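Local coordinates for FYVE-finger-containing Rab5 effector protein rabenosyn-5 (Homo sapiens, PDB 1Z0J) that is a Rab5 effector whose minimal Rab-binding domain, a helical hairpin, probably recognises small GTPases of the Rab family in membrane traffic, at residues K22-D27 with E38-N43. Residues are numbered along the deposited sequence; the frame is centred on the assembly and turned at random.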
loop_
_atom_site.group_PDB
_atom_site.type_symbol
_atom_site.label_atom_id
_atom_site.label_comp_id
_atom_site.label_asym_id
_atom_site.label_seq_id
_atom_site.Cartn_x
_atom_site.Cartn_y
_atom_site.Cartn_z
ATOM N N LYS B 22 -13.364 -11.845 4.231
ATOM C CA LYS B 22 -13.914 -13.198 4.401
ATOM C C LYS B 22 -13.628 -14.084 3.188
ATOM O O LYS B 22 -13.394 -15.278 3.338
ATOM C CB LYS B 22 -15.419 -13.154 4.695
ATOM C CG LYS B 22 -15.749 -12.802 6.139
ATOM C CD LYS B 22 -17.249 -12.762 6.383
ATOM C CE LYS B 22 -17.554 -12.432 7.838
ATOM N NZ LYS B 22 -19.016 -12.456 8.129
ATOM N N ALA B 23 -13.647 -13.493 1.994
ATOM C CA ALA B 23 -13.279 -14.201 0.761
ATOM C C ALA B 23 -11.782 -14.532 0.724
ATOM O O ALA B 23 -11.400 -15.636 0.326
ATOM C CB ALA B 23 -13.698 -13.404 -0.474
ATOM N N TYR B 24 -10.940 -13.585 1.153
ATOM C CA TYR B 24 -9.499 -13.836 1.308
ATOM C C TYR B 24 -9.219 -14.907 2.352
ATOM O O TYR B 24 -8.296 -15.703 2.189
ATOM C CB TYR B 24 -8.728 -12.568 1.700
ATOM C CG TYR B 24 -8.324 -11.665 0.556
ATOM C CD1 TYR B 24 -8.850 -10.380 0.457
ATOM C CD2 TYR B 24 -7.413 -12.086 -0.412
ATOM C CE1 TYR B 24 -8.486 -9.533 -0.584
ATOM C CE2 TYR B 24 -7.044 -11.245 -1.465
ATOM C CZ TYR B 24 -7.589 -9.975 -1.539
ATOM O OH TYR B 24 -7.233 -9.134 -2.561
ATOM N N ILE B 25 -10.003 -14.900 3.430
ATOM C CA ILE B 25 -9.893 -15.925 4.471
ATOM C C ILE B 25 -10.309 -17.297 3.945
ATOM O O ILE B 25 -9.586 -18.268 4.133
ATOM C CB ILE B 25 -10.669 -15.549 5.760
ATOM C CG1 ILE B 25 -9.948 -14.409 6.484
ATOM C CG2 ILE B 25 -10.822 -16.769 6.689
ATOM C CD1 ILE B 25 -10.733 -13.782 7.612
ATOM N N PHE B 26 -11.453 -17.368 3.268
ATOM C CA PHE B 26 -11.916 -18.617 2.657
ATOM C C PHE B 26 -10.852 -19.247 1.751
ATOM O O PHE B 26 -10.692 -20.469 1.737
ATOM C CB PHE B 26 -13.210 -18.389 1.885
ATOM N N ASP B 27 -10.122 -18.406 1.018
ATOM C CA ASP B 27 -9.085 -18.860 0.090
ATOM C C ASP B 27 -7.768 -19.223 0.781
ATOM O O ASP B 27 -7.092 -20.168 0.369
ATOM C CB ASP B 27 -8.850 -17.817 -1.000
ATOM N N GLU B 38 -4.115 -15.859 9.828
ATOM C CA GLU B 38 -4.061 -15.057 11.049
ATOM C C GLU B 38 -4.013 -13.555 10.759
ATOM O O GLU B 38 -4.709 -12.781 11.408
ATOM C CB GLU B 38 -2.878 -15.477 11.917
ATOM N N VAL B 39 -3.199 -13.156 9.782
ATOM C CA VAL B 39 -3.078 -11.752 9.373
ATOM C C VAL B 39 -4.422 -11.199 8.894
ATOM O O VAL B 39 -4.836 -10.089 9.281
ATOM C CB VAL B 39 -1.999 -11.589 8.264
ATOM C CG1 VAL B 39 -2.132 -10.248 7.536
ATOM C CG2 VAL B 39 -0.610 -11.738 8.860
ATOM N N LEU B 40 -5.100 -11.987 8.072
ATOM C CA LEU B 40 -6.396 -11.625 7.524
ATOM C C LEU B 40 -7.488 -11.638 8.595
ATOM O O LEU B 40 -8.376 -10.790 8.589
ATOM C CB LEU B 40 -6.752 -12.550 6.362
ATOM C CG LEU B 40 -5.856 -12.398 5.131
ATOM C CD1 LEU B 40 -5.923 -13.649 4.268
ATOM C CD2 LEU B 40 -6.232 -11.158 4.312
ATOM N N THR B 41 -7.409 -12.596 9.516
ATOM C CA THR B 41 -8.351 -12.690 10.633
ATOM C C THR B 41 -8.235 -11.484 11.573
ATOM O O THR B 41 -9.250 -10.975 12.066
ATOM C CB THR B 41 -8.190 -14.038 11.371
ATOM O OG1 THR B 41 -8.489 -15.096 10.451
ATOM C CG2 THR B 41 -9.128 -14.141 12.573
ATOM N N GLU B 42 -7.012 -11.012 11.793
ATOM C CA GLU B 42 -6.769 -9.793 12.571
ATOM C C GLU B 42 -7.432 -8.574 11.910
ATOM O O GLU B 42 -8.070 -7.757 12.579
ATOM C CB GLU B 42 -5.263 -9.559 12.739
ATOM C CG GLU B 42 -4.884 -8.294 13.500
ATOM C CD GLU B 42 -3.510 -7.760 13.127
ATOM O OE1 GLU B 42 -2.654 -8.546 12.667
ATOM O OE2 GLU B 42 -3.284 -6.542 13.292
ATOM N N ASN B 43 -7.285 -8.458 10.592
ATOM C CA ASN B 43 -7.935 -7.376 9.851
ATOM C C ASN B 43 -9.461 -7.477 9.926
ATOM O O ASN B 43 -10.154 -6.471 10.102
ATOM C CB ASN B 43 -7.478 -7.369 8.389
ATOM C CG ASN B 43 -7.919 -6.125 7.666
ATOM O OD1 ASN B 43 -8.753 -6.175 6.770
ATOM N ND2 ASN B 43 -7.380 -4.985 8.080
#
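The ring of Y24 meets L40 obliquely, through the methyl CD2, while the closer touch is made by the methylene that carries the ring, Y24 CB, 3.9 Å from L40 CD2. With CG anti to its own carbonyl carbon (chi1 -84°), the ring then leads away from 38-43, and its hydroxyl hydrogen-bonds to a backbone group of the other protein chain in the complex. Tyrosine suits this border, since its base is apolar enough to pack inside the hairpin and its end can still serve a polar partner. Both methyls of L40 lie against Y24 CB, and CD1 also rests 3.8 Å from the backbone O of Y24, a van der Waals contact of a methyl with a carbonyl oxygen. The side chains of I25 and L40 run antiparallel alongside one another, bringing I25 CG1 to 3.7 Å from L40 CB. Farther along I25, CD1 reaches T41 OG1 at 3.8 Å, with T41 roughly perpendicular to I25. Threonine suits the spot, since its hydroxyl is already satisfied by the backbone O of V37, one turn earlier. I25 also packs on L44, and L40 on A28 and on an aromatic side chain of that other chain. No hydrogen bond links the two segments, whose axes approach to 9.5 Å at 159°; apolar side chains join them as an antiparallel helical hairpin, the fold of this Rab-binding domain.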